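Local coordinates for protein probable acetyltransferases (Chromobacterium violaceum, PDB 3PZJ) that probably transfers an acetyl group from acetyl-coenzyme A, perhaps to protein amino termini, as a member of the GNAT acyltransferase family, at residues Leu41-Ala46 / Ala92-Cys97; Trp64-Tyr69 / Ser162-Ser167; Gly106-Arg111 / Phe142-Thr147; Gly118-Gly123 / Leu151-Cys156; Cys156-Asp161 / His196-Leu201. All blocks are in the same frame, centred on the assembly; numbering follows the deposited sequence.

Interaction 1: Leu41-Ala46 / Ala92-Cys97; sequences LQPLDA and ALYVVC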
# COMPACT_ATOMS: atom_id res chain seq x y z
N LEU A 41 -25.66 0.86 6.13
CA LEU A 41 -24.70 0.70 5.00
C LEU A 41 -25.03 -0.63 4.30
O LEU A 41 -24.96 -1.72 4.93
CB LEU A 41 -23.31 0.60 5.57
CG LEU A 41 -22.53 1.90 5.79
CD1 LEU A 41 -23.32 3.21 5.71
CD2 LEU A 41 -21.59 1.84 6.97
N GLN A 42 -25.50 -0.52 3.07
CA GLN A 42 -25.91 -1.68 2.36
C GLN A 42 -24.82 -2.09 1.41
O GLN A 42 -24.32 -1.24 0.67
CB GLN A 42 -27.20 -1.42 1.53
CG GLN A 42 -28.37 -0.93 2.34
CD GLN A 42 -29.12 -2.02 3.09
OE1 GLN A 42 -29.05 -3.21 2.74
NE2 GLN A 42 -29.90 -1.61 4.13
N PRO A 43 -24.51 -3.37 1.35
CA PRO A 43 -23.54 -3.82 0.39
C PRO A 43 -23.87 -3.38 -1.00
O PRO A 43 -25.00 -3.59 -1.48
CB PRO A 43 -23.58 -5.32 0.52
CG PRO A 43 -24.11 -5.56 1.95
CD PRO A 43 -25.02 -4.46 2.22
N LEU A 44 -22.88 -2.83 -1.69
CA LEU A 44 -23.19 -2.17 -2.90
C LEU A 44 -23.43 -3.27 -3.94
O LEU A 44 -22.73 -4.26 -4.01
CB LEU A 44 -22.08 -1.15 -3.30
CG LEU A 44 -22.45 -0.27 -4.50
CD1 LEU A 44 -21.90 1.17 -4.36
CD2 LEU A 44 -21.88 -0.96 -5.63
N ASP A 45 -24.41 -3.04 -4.77
CA ASP A 45 -24.75 -3.97 -5.84
C ASP A 45 -24.57 -3.15 -7.14
O ASP A 45 -25.43 -2.46 -7.52
CB ASP A 45 -26.16 -4.47 -5.60
CG ASP A 45 -26.63 -5.46 -6.63
OD1 ASP A 45 -26.07 -5.55 -7.73
OD2 ASP A 45 -27.63 -6.08 -6.35
N ALA A 46 -23.37 -3.15 -7.69
CA ALA A 46 -22.94 -2.11 -8.68
C ALA A 46 -23.99 -1.89 -9.77
O ALA A 46 -24.43 -0.75 -10.00
CB ALA A 46 -21.55 -2.47 -9.30
N ALA A 92 -14.36 -3.40 -0.82
CA ALA A 92 -15.79 -3.66 -0.59
C ALA A 92 -16.46 -2.32 -0.41
O ALA A 92 -15.96 -1.50 0.36
CB ALA A 92 -16.00 -4.52 0.66
N LEU A 93 -17.56 -2.08 -1.10
CA LEU A 93 -18.24 -0.80 -1.01
C LEU A 93 -19.66 -0.98 -0.50
O LEU A 93 -20.22 -2.08 -0.62
CB LEU A 93 -18.35 -0.12 -2.35
CG LEU A 93 -17.04 0.31 -3.06
CD1 LEU A 93 -17.40 0.89 -4.46
CD2 LEU A 93 -16.25 1.28 -2.22
N TYR A 94 -20.17 0.09 0.10
CA TYR A 94 -21.49 0.12 0.74
C TYR A 94 -22.16 1.41 0.33
O TYR A 94 -21.50 2.44 0.13
CB TYR A 94 -21.37 0.08 2.24
CG TYR A 94 -20.66 -1.17 2.73
CD1 TYR A 94 -21.38 -2.31 3.12
CD2 TYR A 94 -19.28 -1.24 2.74
CE1 TYR A 94 -20.71 -3.46 3.55
CE2 TYR A 94 -18.61 -2.37 3.18
CZ TYR A 94 -19.33 -3.49 3.49
OH TYR A 94 -18.71 -4.63 3.89
N VAL A 95 -23.49 1.34 0.22
CA VAL A 95 -24.33 2.45 -0.05
C VAL A 95 -24.93 3.00 1.30
O VAL A 95 -25.41 2.27 2.16
CB VAL A 95 -25.47 2.05 -0.99
CG1 VAL A 95 -26.37 3.25 -1.16
CG2 VAL A 95 -24.90 1.62 -2.35
N VAL A 96 -24.85 4.32 1.46
CA VAL A 96 -25.32 4.99 2.65
C VAL A 96 -26.81 5.28 2.42
O VAL A 96 -27.14 5.99 1.48
CB VAL A 96 -24.56 6.26 2.86
CG1 VAL A 96 -25.13 6.99 4.12
CG2 VAL A 96 -23.01 5.89 3.09
N CYS A 97 -27.66 4.72 3.29
CA CYS A 97 -29.11 4.98 3.31
C CYS A 97 -29.49 5.44 4.70
O CYS A 97 -28.86 5.04 5.69
CB CYS A 97 -29.86 3.69 2.98
SG CYS A 97 -29.39 2.92 1.41
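Leu41 lays its CB against CB of Tyr94 at 3.9 Å, while its CD1 meets Val96 CG2 at 3.8 Å; the two branched side chains of Leu41 and Val96 run side by side under helix 135-150, in a buried interface that suits aliphatic side chains. Gln42 gives the pairing its backbone grip: its N donates to Val95 O on a lone pair, and its O accepts from Val95 N at 2.7 Å. NE2 of its bent side chain bonds to Ser40 OG, and CG lies beside Cys97 SG. These are neighbouring antiparallel strands of the central GNAT sheet, 39-43 beside 92-98. Pro43, which has no N-H to offer, sits at a non-hydrogen-bonded position, with its N 3.7 Å from Tyr94 CD1; the tyrosine hydroxyl bonds to Pro30. After it, Leu44 N donates to Leu93 O at 3.0 Å. Chi1 of -172° sets Leu44 CG anti to its backbone N, 3.8 Å from Val95 CG2; CD1 lies 3.6 Å from the same methyl, the side chains crossing at about a right angle.

Interaction 2: Trp64-Tyr69 / Ser162-Ser167; sequences WEHLPY and SRNAAS. With EDO (1,2-ethanediol), chain D.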
# COMPACT_ATOMS: atom_id res chain seq x y z
N TRP A 64 -15.64 15.47 -8.11
CA TRP A 64 -14.56 14.59 -8.45
C TRP A 64 -13.18 15.30 -8.40
O TRP A 64 -12.18 14.65 -8.57
CB TRP A 64 -14.84 13.94 -9.84
CG TRP A 64 -16.27 13.45 -10.02
CD1 TRP A 64 -17.27 14.07 -10.73
CD2 TRP A 64 -16.84 12.25 -9.46
NE1 TRP A 64 -18.44 13.32 -10.62
CE2 TRP A 64 -18.18 12.20 -9.87
CE3 TRP A 64 -16.35 11.25 -8.61
CZ2 TRP A 64 -19.02 11.19 -9.48
CZ3 TRP A 64 -17.17 10.26 -8.25
CH2 TRP A 64 -18.50 10.22 -8.67
N GLU A 65 -13.14 16.60 -8.06
CA GLU A 65 -11.97 17.47 -8.27
C GLU A 65 -10.68 16.87 -7.71
O GLU A 65 -9.62 16.94 -8.35
CB GLU A 65 -12.16 18.87 -7.60
CG GLU A 65 -10.94 19.80 -7.81
CD GLU A 65 -11.16 21.24 -7.34
OE1 GLU A 65 -12.30 21.59 -6.96
OE2 GLU A 65 -10.15 21.99 -7.38
N HIS A 66 -10.75 16.33 -6.50
CA HIS A 66 -9.53 15.78 -5.85
C HIS A 66 -9.50 14.23 -5.80
O HIS A 66 -8.70 13.60 -5.03
CB HIS A 66 -9.45 16.30 -4.42
CG HIS A 66 -9.53 17.79 -4.31
ND1 HIS A 66 -8.52 18.63 -4.76
CD2 HIS A 66 -10.47 18.59 -3.76
CE1 HIS A 66 -8.86 19.88 -4.52
NE2 HIS A 66 -10.04 19.89 -3.91
N LEU A 67 -10.33 13.61 -6.61
CA LEU A 67 -10.42 12.15 -6.62
C LEU A 67 -9.80 11.56 -7.86
O LEU A 67 -9.80 12.23 -8.91
CB LEU A 67 -11.88 11.78 -6.59
CG LEU A 67 -12.54 11.61 -5.23
CD1 LEU A 67 -11.88 12.31 -4.05
CD2 LEU A 67 -14.02 11.91 -5.30
N PRO A 68 -9.36 10.29 -7.80
CA PRO A 68 -8.71 9.75 -8.98
C PRO A 68 -9.63 9.21 -10.07
O PRO A 68 -9.19 8.54 -10.98
CB PRO A 68 -7.76 8.65 -8.41
CG PRO A 68 -8.25 8.38 -7.09
CD PRO A 68 -9.23 9.41 -6.64
N TYR A 69 -10.93 9.52 -9.98
CA TYR A 69 -11.89 9.06 -10.94
C TYR A 69 -12.96 10.11 -11.07
O TYR A 69 -13.06 11.01 -10.25
CB TYR A 69 -12.57 7.76 -10.49
CG TYR A 69 -12.88 7.71 -9.02
CD1 TYR A 69 -14.10 8.14 -8.50
CD2 TYR A 69 -11.95 7.18 -8.13
CE1 TYR A 69 -14.33 8.14 -7.12
CE2 TYR A 69 -12.19 7.14 -6.76
CZ TYR A 69 -13.38 7.59 -6.27
OH TYR A 69 -13.57 7.53 -4.91
N SER A 162 -3.27 15.76 -1.15
CA SER A 162 -2.88 16.82 -0.21
C SER A 162 -3.61 18.13 -0.51
O SER A 162 -3.76 19.00 0.38
CB SER A 162 -1.35 17.05 -0.26
OG SER A 162 -1.02 17.65 -1.51
N ARG A 163 -4.13 18.26 -1.73
CA ARG A 163 -4.92 19.48 -2.09
C ARG A 163 -6.37 19.40 -1.64
O ARG A 163 -7.10 20.39 -1.77
CB ARG A 163 -4.87 19.75 -3.59
CG ARG A 163 -3.49 20.11 -4.03
CD ARG A 163 -3.45 20.56 -5.46
NE ARG A 163 -3.98 19.61 -6.41
CZ ARG A 163 -5.17 19.73 -7.02
NH1 ARG A 163 -6.00 20.74 -6.73
NH2 ARG A 163 -5.55 18.82 -7.91
N ASN A 164 -6.76 18.25 -1.08
CA ASN A 164 -8.15 17.98 -0.67
C ASN A 164 -8.25 18.40 0.80
O ASN A 164 -8.17 17.60 1.74
CB ASN A 164 -8.53 16.51 -0.84
CG ASN A 164 -10.01 16.27 -0.73
OD1 ASN A 164 -10.72 17.07 -0.15
ND2 ASN A 164 -10.50 15.16 -1.29
N ALA A 165 -8.44 19.70 0.99
CA ALA A 165 -8.51 20.26 2.32
C ALA A 165 -9.62 19.66 3.18
O ALA A 165 -9.45 19.43 4.38
CB ALA A 165 -8.64 21.88 2.23
N ALA A 166 -10.77 19.45 2.58
CA ALA A 166 -11.97 19.04 3.31
C ALA A 166 -11.78 17.58 3.82
O ALA A 166 -12.19 17.23 4.89
CB ALA A 166 -13.18 19.12 2.39
N SER A 167 -11.15 16.74 3.00
CA SER A 167 -10.93 15.35 3.40
C SER A 167 -9.93 15.24 4.55
O SER A 167 -10.18 14.47 5.48
CB SER A 167 -10.57 14.47 2.20
OG SER A 167 -10.25 13.15 2.57
C1 EDO D . -11.01 7.03 -3.23
O1 EDO D . -11.97 8.05 -3.32
C2 EDO D . -10.28 7.16 -1.92
O2 EDO D . -10.05 5.85 -1.48
O HOH W 1 -8.46 13.18 -2.47
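One face of the His66 ring is covered by Asn164 CA and the Arg163 carbonyl, where a type I turn from Trp64 to Leu67 meets the N-terminus of helix 165-174. Asn164 CA stands over the centre of the imidazole in a CH-pi contact, 4.0 Å from the centroid, while Arg163 O approaches CE1 of His66 on the same face at 3.3 Å. CG of Glu65 covers the opposite face, so the ring is held between that carbon and the 163-164 backbone. His66 ND1 is buried here without a hydrogen-bonding partner. The guanidinium of Arg163 presents a face to ND1, its plane turned 61° from the ring, and Glu65 OE2 remains 4.4 Å from Arg163 NH1, too far for a salt bridge although the charges may still attract. Farther out, a water bridges the segments, donating to His66 O and accepting from Asn164 ND2. Asparagine suits the N-cap because OD1 can accept from Ser167 N; ND2 additionally donates to the water. In the second shell, Asp161 receives the Arg163 N-H and Lys189 bonds to Leu67 O. In the capping bond, Ser167 N lies 3.2 Å from Asn164 OD1, above its carbonyl plane.

Interaction 3: Gly106-Arg111 / Phe142-Thr147; sequences GFLGYR and FLLLKT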
# COMPACT_ATOMS: atom_id res chain seq x y z
N GLY A 106 -25.21 8.19 -0.80
CA GLY A 106 -23.81 8.23 -1.30
C GLY A 106 -23.23 6.86 -1.07
O GLY A 106 -23.97 5.93 -0.73
N PHE A 107 -21.92 6.75 -1.21
CA PHE A 107 -21.24 5.51 -0.96
C PHE A 107 -19.87 5.69 -0.37
O PHE A 107 -19.36 6.75 -0.34
CB PHE A 107 -21.19 4.62 -2.19
CG PHE A 107 -20.36 5.14 -3.32
CD1 PHE A 107 -19.12 4.64 -3.55
CD2 PHE A 107 -20.83 6.10 -4.17
CE1 PHE A 107 -18.39 5.08 -4.57
CE2 PHE A 107 -20.09 6.55 -5.19
CZ PHE A 107 -18.88 6.05 -5.38
N LEU A 108 -19.34 4.59 0.15
CA LEU A 108 -18.02 4.49 0.74
C LEU A 108 -17.68 3.04 1.05
O LEU A 108 -18.48 2.21 0.91
CB LEU A 108 -17.90 5.35 1.99
CG LEU A 108 -18.36 4.77 3.28
CD1 LEU A 108 -17.81 5.55 4.45
CD2 LEU A 108 -19.80 4.65 3.33
N GLY A 109 -16.45 2.76 1.42
CA GLY A 109 -16.09 1.41 1.75
C GLY A 109 -14.67 1.20 2.20
O GLY A 109 -14.07 2.11 2.67
N TYR A 110 -14.18 -0.02 2.06
CA TYR A 110 -12.84 -0.38 2.41
C TYR A 110 -12.05 -0.62 1.12
O TYR A 110 -12.59 -1.12 0.09
CB TYR A 110 -12.87 -1.67 3.21
CG TYR A 110 -13.68 -1.63 4.52
CD1 TYR A 110 -13.34 -0.78 5.55
CD2 TYR A 110 -14.74 -2.53 4.73
CE1 TYR A 110 -14.01 -0.83 6.77
CE2 TYR A 110 -15.44 -2.54 5.96
CZ TYR A 110 -15.06 -1.68 6.94
OH TYR A 110 -15.71 -1.75 8.12
N ARG A 111 -10.77 -0.30 1.16
CA ARG A 111 -9.88 -0.76 0.13
C ARG A 111 -8.57 -1.14 0.74
O ARG A 111 -8.30 -0.93 1.95
CB ARG A 111 -9.67 0.29 -0.94
CG ARG A 111 -9.04 1.58 -0.34
CD ARG A 111 -9.08 2.76 -1.40
NE ARG A 111 -8.43 2.37 -2.63
CZ ARG A 111 -7.11 2.48 -2.90
NH1 ARG A 111 -6.24 3.02 -2.05
NH2 ARG A 111 -6.63 2.05 -4.08
N PHE A 142 -18.16 6.24 11.19
CA PHE A 142 -18.08 5.54 12.48
C PHE A 142 -18.47 4.07 12.36
O PHE A 142 -17.79 3.23 12.93
CB PHE A 142 -19.05 6.20 13.42
CG PHE A 142 -19.19 5.54 14.73
CD1 PHE A 142 -18.40 5.91 15.78
CD2 PHE A 142 -20.23 4.63 14.96
CE1 PHE A 142 -18.57 5.33 17.04
CE2 PHE A 142 -20.39 4.05 16.20
CZ PHE A 142 -19.56 4.41 17.24
N LEU A 143 -19.50 3.75 11.58
CA LEU A 143 -19.91 2.32 11.38
C LEU A 143 -18.84 1.46 10.65
O LEU A 143 -18.63 0.28 11.03
CB LEU A 143 -21.22 2.22 10.68
CG LEU A 143 -22.44 2.63 11.44
CD1 LEU A 143 -23.70 2.76 10.48
CD2 LEU A 143 -22.69 1.60 12.57
N LEU A 144 -18.08 2.05 9.70
CA LEU A 144 -17.00 1.30 9.09
C LEU A 144 -15.85 1.17 10.02
O LEU A 144 -15.21 0.12 10.02
CB LEU A 144 -16.56 1.87 7.75
CG LEU A 144 -17.52 1.75 6.57
CD1 LEU A 144 -16.80 2.16 5.32
CD2 LEU A 144 -18.16 0.35 6.39
N LEU A 145 -15.57 2.17 10.87
CA LEU A 145 -14.48 1.99 11.86
C LEU A 145 -14.87 0.87 12.85
O LEU A 145 -14.09 -0.10 13.07
CB LEU A 145 -14.23 3.32 12.55
CG LEU A 145 -13.51 4.36 11.67
CD1 LEU A 145 -13.63 5.75 12.35
CD2 LEU A 145 -12.03 3.93 11.51
N LYS A 146 -16.08 1.00 13.42
CA LYS A 146 -16.55 0.04 14.41
C LYS A 146 -16.43 -1.34 13.83
O LYS A 146 -15.89 -2.25 14.46
CB LYS A 146 -18.00 0.32 14.77
CG LYS A 146 -18.60 -0.60 15.86
CD LYS A 146 -20.10 -0.34 15.88
CE LYS A 146 -20.77 -0.92 17.14
NZ LYS A 146 -21.91 -0.01 17.51
N THR A 147 -16.90 -1.49 12.58
CA THR A 147 -16.95 -2.76 11.95
C THR A 147 -15.57 -3.36 11.72
O THR A 147 -15.36 -4.57 11.90
CB THR A 147 -17.77 -2.72 10.62
OG1 THR A 147 -19.15 -2.34 10.88
CG2 THR A 147 -17.75 -4.07 9.97
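Leu108 and Leu144 reach toward each other tip to tip, their CD1 atoms 3.6 Å apart. The same methyl of Leu144 lies 3.7 Å from Gly109 CA, against the strand backbone. Its other methyl, CD2, meets Tyr110 CZ at 3.7 Å. Here a segment of helix 135-150 runs nearly parallel to a segment of strand 106-114 of the GNAT sheet, their axes 24° apart, in a buried interface well served by leucines. The polar contact is a single hydrogen bond: Tyr110 OH donates to Leu144 O at 2.7 Å, in the carbonyl plane and on a lone pair. Tyrosine suits this position because its ring packs against Leu144 while its hydroxyl spans the gap to the helix backbone. Thr147 adds a van der Waals contact, its CB 3.4 Å from Tyr110 OH. With OG1 anti to its own carbonyl carbon (chi1 -62°), Thr147 turns that hydroxyl back to Leu143 O, which also accepts Thr147 N; the two donors come from opposite faces of the carbonyl plane.

Interaction 4: Gly118-Gly123 / Leu151-Cys156; sequences GAIEIG and LGYRRC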
# COMPACT_ATOMS: atom_id res chain seq x y z
N GLY A 118 -4.02 -7.28 9.42
CA GLY A 118 -5.05 -6.52 10.11
C GLY A 118 -4.99 -5.05 9.72
O GLY A 118 -5.21 -4.14 10.58
N ALA A 119 -4.71 -4.80 8.46
CA ALA A 119 -4.63 -3.43 7.98
C ALA A 119 -5.70 -3.24 6.92
O ALA A 119 -5.87 -4.09 6.01
CB ALA A 119 -3.20 -3.10 7.38
N ILE A 120 -6.34 -2.05 6.95
CA ILE A 120 -7.41 -1.71 6.00
C ILE A 120 -7.41 -0.20 5.79
O ILE A 120 -6.82 0.52 6.61
CB ILE A 120 -8.78 -2.23 6.53
CG1 ILE A 120 -9.81 -2.31 5.42
CG2 ILE A 120 -9.22 -1.50 7.82
CD1 ILE A 120 -10.99 -3.40 5.74
N GLU A 121 -8.10 0.26 4.73
CA GLU A 121 -8.21 1.67 4.41
C GLU A 121 -9.69 1.99 4.20
O GLU A 121 -10.34 1.20 3.50
CB GLU A 121 -7.42 1.94 3.18
CG GLU A 121 -7.44 3.40 2.70
CD GLU A 121 -6.68 3.59 1.40
OE1 GLU A 121 -5.78 2.82 1.03
OE2 GLU A 121 -7.08 4.52 0.69
N ILE A 122 -10.25 3.02 4.87
CA ILE A 122 -11.57 3.54 4.53
C ILE A 122 -11.36 4.52 3.39
O ILE A 122 -10.57 5.42 3.51
CB ILE A 122 -12.26 4.18 5.75
CG1 ILE A 122 -12.76 3.07 6.67
CG2 ILE A 122 -13.44 5.03 5.37
CD1 ILE A 122 -13.05 3.48 8.08
N GLY A 123 -12.03 4.27 2.28
CA GLY A 123 -11.97 5.11 1.13
C GLY A 123 -13.19 5.08 0.28
O GLY A 123 -14.25 4.66 0.73
N LEU A 151 -13.87 -6.64 13.48
CA LEU A 151 -13.44 -7.74 12.59
C LEU A 151 -11.99 -8.09 12.84
O LEU A 151 -11.46 -8.99 12.16
CB LEU A 151 -13.61 -7.37 11.10
CG LEU A 151 -14.99 -7.69 10.45
CD1 LEU A 151 -16.16 -7.52 11.44
CD2 LEU A 151 -15.18 -6.88 9.15
N GLY A 152 -11.38 -7.41 13.80
CA GLY A 152 -10.02 -7.69 14.18
C GLY A 152 -8.92 -6.93 13.49
O GLY A 152 -7.72 -7.27 13.63
N TYR A 153 -9.31 -5.86 12.78
CA TYR A 153 -8.29 -4.93 12.17
C TYR A 153 -7.57 -4.17 13.27
O TYR A 153 -8.18 -3.77 14.32
CB TYR A 153 -8.89 -4.03 11.02
CG TYR A 153 -9.18 -4.84 9.80
CD1 TYR A 153 -8.19 -5.06 8.83
CD2 TYR A 153 -10.38 -5.52 9.68
CE1 TYR A 153 -8.45 -5.86 7.71
CE2 TYR A 153 -10.65 -6.38 8.62
CZ TYR A 153 -9.65 -6.59 7.67
OH TYR A 153 -9.96 -7.37 6.65
N ARG A 154 -6.28 -3.98 13.07
CA ARG A 154 -5.39 -3.23 13.99
C ARG A 154 -5.14 -1.79 13.56
O ARG A 154 -4.80 -0.96 14.38
CB ARG A 154 -4.01 -3.94 14.05
CG ARG A 154 -4.06 -5.28 14.66
CD ARG A 154 -2.70 -5.92 14.76
NE ARG A 154 -1.96 -5.29 15.78
CZ ARG A 154 -0.76 -4.74 15.66
NH1 ARG A 154 -0.16 -4.64 14.51
NH2 ARG A 154 -0.21 -4.19 16.75
N ARG A 155 -5.32 -1.49 12.29
CA ARG A 155 -4.97 -0.22 11.72
C ARG A 155 -6.01 0.10 10.61
O ARG A 155 -6.22 -0.74 9.72
CB ARG A 155 -3.58 -0.36 11.06
CG ARG A 155 -3.12 0.87 10.26
CD ARG A 155 -1.90 0.58 9.39
NE ARG A 155 -1.57 1.68 8.51
CZ ARG A 155 -1.14 2.91 8.92
NH1 ARG A 155 -0.85 3.20 10.17
NH2 ARG A 155 -1.00 3.86 8.03
N CYS A 156 -6.63 1.27 10.65
CA CYS A 156 -7.58 1.76 9.71
C CYS A 156 -7.02 3.03 9.00
O CYS A 156 -6.78 3.88 9.82
CB CYS A 156 -8.98 2.01 10.28
SG CYS A 156 -9.93 0.52 10.64
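Ile120 and Tyr153 make the dense side of this contact, in a beta-alpha-beta unit whose parallel strands 119-127 and 155-161 are linked by helix 135-150. Ile120 CD1 lies over one face of the tyrosine ring, offset toward its rim, in a CH-pi contact 4.1 Å from the centroid. The phenol combines this broad apolar face with a hydroxyl that bonds to Gly27. Glycine suits position 118, where phi is 62° and a CB would fall close to Arg154 N and Gly152 O; Tyr153 CD1 lies 3.3 Å from Gly118 C. Gly118 O accepts Arg154 N at 2.7 Å, on a lone pair, and Arg155 N at 3.2 Å, nearly along the C=O axis. On the looser side, Ala119 CB only approaches Arg155 CD at 4.4 Å. Their small and long side chains face the second subunit, where Arg155 NH1 donates to the backbone O of Arg183 of that subunit; Glu179 of its own chain forms a salt bridge with the same guanidinium. Between the strand backbones, Ile120 N donates to Arg155 O at 3.1 Å.

Interaction 5: Cys156-Asp161 / His196-Leu201; sequences CEWRCD and HVFSML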
# COMPACT_ATOMS: atom_id res chain seq x y z
N CYS A 156 -6.63 1.27 10.65
CA CYS A 156 -7.58 1.76 9.71
C CYS A 156 -7.02 3.03 9.00
O CYS A 156 -6.78 3.88 9.82
CB CYS A 156 -8.98 2.01 10.28
SG CYS A 156 -9.93 0.52 10.64
N GLU A 157 -6.70 3.10 7.73
CA GLU A 157 -6.13 4.29 7.15
C GLU A 157 -7.22 5.16 6.58
O GLU A 157 -8.29 4.70 6.26
CB GLU A 157 -5.20 3.94 6.01
CG GLU A 157 -3.93 3.48 6.42
CD GLU A 157 -2.98 3.22 5.29
OE1 GLU A 157 -1.87 2.90 5.60
OE2 GLU A 157 -3.33 3.35 4.14
N TRP A 158 -6.89 6.43 6.43
CA TRP A 158 -7.61 7.38 5.63
C TRP A 158 -6.55 8.09 4.82
O TRP A 158 -5.60 8.55 5.36
CB TRP A 158 -8.40 8.35 6.50
CG TRP A 158 -9.22 9.41 5.79
CD1 TRP A 158 -8.76 10.44 5.05
CD2 TRP A 158 -10.63 9.53 5.81
NE1 TRP A 158 -9.79 11.19 4.60
CE2 TRP A 158 -10.95 10.66 5.05
CE3 TRP A 158 -11.65 8.81 6.40
CZ2 TRP A 158 -12.25 11.07 4.87
CZ3 TRP A 158 -12.93 9.22 6.20
CH2 TRP A 158 -13.22 10.34 5.45
N ARG A 159 -6.75 8.12 3.52
CA ARG A 159 -5.79 8.78 2.60
C ARG A 159 -6.49 9.84 1.71
O ARG A 159 -7.65 9.69 1.33
CB ARG A 159 -5.15 7.79 1.65
CG ARG A 159 -4.25 6.83 2.28
CD ARG A 159 -3.53 5.90 1.28
NE ARG A 159 -2.66 5.02 2.04
CZ ARG A 159 -1.47 4.59 1.64
NH1 ARG A 159 -0.79 3.74 2.40
NH2 ARG A 159 -1.04 4.94 0.46
N CYS A 160 -5.77 10.91 1.39
CA CYS A 160 -6.32 11.93 0.46
C CYS A 160 -5.26 12.70 -0.26
O CYS A 160 -4.10 12.71 0.06
CB CYS A 160 -7.27 12.89 1.20
SG CYS A 160 -6.50 13.96 2.36
N ASP A 161 -5.68 13.30 -1.37
CA ASP A 161 -4.81 14.21 -2.10
C ASP A 161 -4.51 15.34 -1.19
O ASP A 161 -5.38 15.84 -0.48
CB ASP A 161 -5.49 14.65 -3.41
CG ASP A 161 -4.60 15.49 -4.32
OD1 ASP A 161 -4.07 16.55 -3.86
OD2 ASP A 161 -4.50 15.11 -5.52
N HIS A 196 -1.67 12.47 1.59
CA HIS A 196 -1.61 12.45 3.04
C HIS A 196 -2.12 11.11 3.56
O HIS A 196 -3.20 10.62 3.08
CB HIS A 196 -2.54 13.53 3.64
CG HIS A 196 -2.12 14.96 3.42
ND1 HIS A 196 -0.81 15.38 3.32
CD2 HIS A 196 -2.89 16.10 3.37
CE1 HIS A 196 -0.79 16.71 3.20
NE2 HIS A 196 -2.03 17.16 3.21
N VAL A 197 -1.40 10.54 4.53
CA VAL A 197 -1.82 9.30 5.20
C VAL A 197 -2.13 9.56 6.64
O VAL A 197 -1.32 10.18 7.38
CB VAL A 197 -0.74 8.18 5.09
CG1 VAL A 197 -1.24 6.88 5.80
CG2 VAL A 197 -0.38 7.91 3.62
N PHE A 198 -3.34 9.16 7.04
CA PHE A 198 -3.83 9.24 8.36
C PHE A 198 -4.18 7.82 8.84
O PHE A 198 -4.49 6.99 8.03
CB PHE A 198 -5.11 10.04 8.44
CG PHE A 198 -5.00 11.45 7.94
CD1 PHE A 198 -4.84 12.51 8.84
CD2 PHE A 198 -5.18 11.75 6.60
CE1 PHE A 198 -4.78 13.83 8.37
CE2 PHE A 198 -5.12 13.04 6.15
CZ PHE A 198 -4.88 14.08 7.04
N SER A 199 -4.23 7.58 10.15
CA SER A 199 -4.61 6.28 10.66
C SER A 199 -5.24 6.32 12.01
O SER A 199 -5.04 7.26 12.79
CB SER A 199 -3.41 5.32 10.71
OG SER A 199 -2.57 5.63 11.82
N MSE A 200 -6.01 5.27 12.29
CA MSE A 200 -6.63 5.03 13.59
C MSE A 200 -6.34 3.59 14.01
O MSE A 200 -6.72 2.65 13.32
CB MSE A 200 -8.13 5.28 13.52
CG MSE A 200 -8.96 4.32 14.35
SE MSE A 200 -10.33 5.22 15.41
CE MSE A 200 -9.20 6.52 16.33
N LEU A 201 -5.67 3.44 15.14
CA LEU A 201 -5.21 2.18 15.62
C LEU A 201 -6.27 1.59 16.51
O LEU A 201 -7.12 2.31 17.07
CB LEU A 201 -3.95 2.37 16.42
CG LEU A 201 -2.74 3.01 15.77
CD1 LEU A 201 -1.51 2.80 16.64
CD2 LEU A 201 -2.49 2.36 14.37
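Cys156 to Cys160 pairs with Met200 to His196 in an antiparallel ladder whose axes lie 160° apart, with paired backbone hydrogen bonds at Cys156-Met200, Trp158-Phe198 and Cys160-His196; Met200 is present as selenomethionine. On the face carrying these residues, Trp158 CD1 meets Phe198 CD2 at 4.1 Å, the two ring planes 85° apart in an oblique arrangement. Trp158 O lies in the plane of the Phe198 ring, at its edge. The sulfur of Cys160 reaches the edges of both the Phe198 and His196 rings, lying 4.1 Å from Phe198 CE2; a small, polarisable thiol fits beside two bulky aromatics.

The other face is charged but not wholly polar. Val197 CG2 sits 4.0 Å above the centre of the Arg159 guanidinium, while Val197 CG1 approaches Glu157 OE1 at 4.0 Å, giving the ion pair an aliphatic floor. Arg159 NE donates to Glu157 OE2 at 2.8 Å, a salt bridge in which NE meets OE2 from above the carboxylate plane; Arg155 binds the same carboxylate through OE1. Ser199 adds a hydroxyl that bonds to Glu179 and to Arg183 of the second subunit. The aromatic face packs under helix 165-174, with Trp158 bonded to Ser167 there, while Cys156 and Met200 meet helix 135-150; strands 119-127 and 177-188 flank the pair.

Four of the five contacts involve one mixed sheet. Interaction 1 joins strands 39-43 and 92-98; strand 92-98 pairs with 106-114 of interaction 3, the centres about 9 Å apart. Interaction 4 continues through 119-127 to 155-161, and interaction 5 adds 191-201, its centre about 21 Å from that of interaction 1. Helix 135-150 of interaction 3 connects the parallel strands of interaction 4. Along the chain, interaction 1 closes before interactions 3, 4 and 5 open, interactions 3 and 4 interleave, and interaction 2 spans both. Interactions 4 and 5 share Cys156 and touch the second subunit, so this end of the sheet contributes to the dimer. Interaction 2 touches interaction 5 through Ser167 and Trp158.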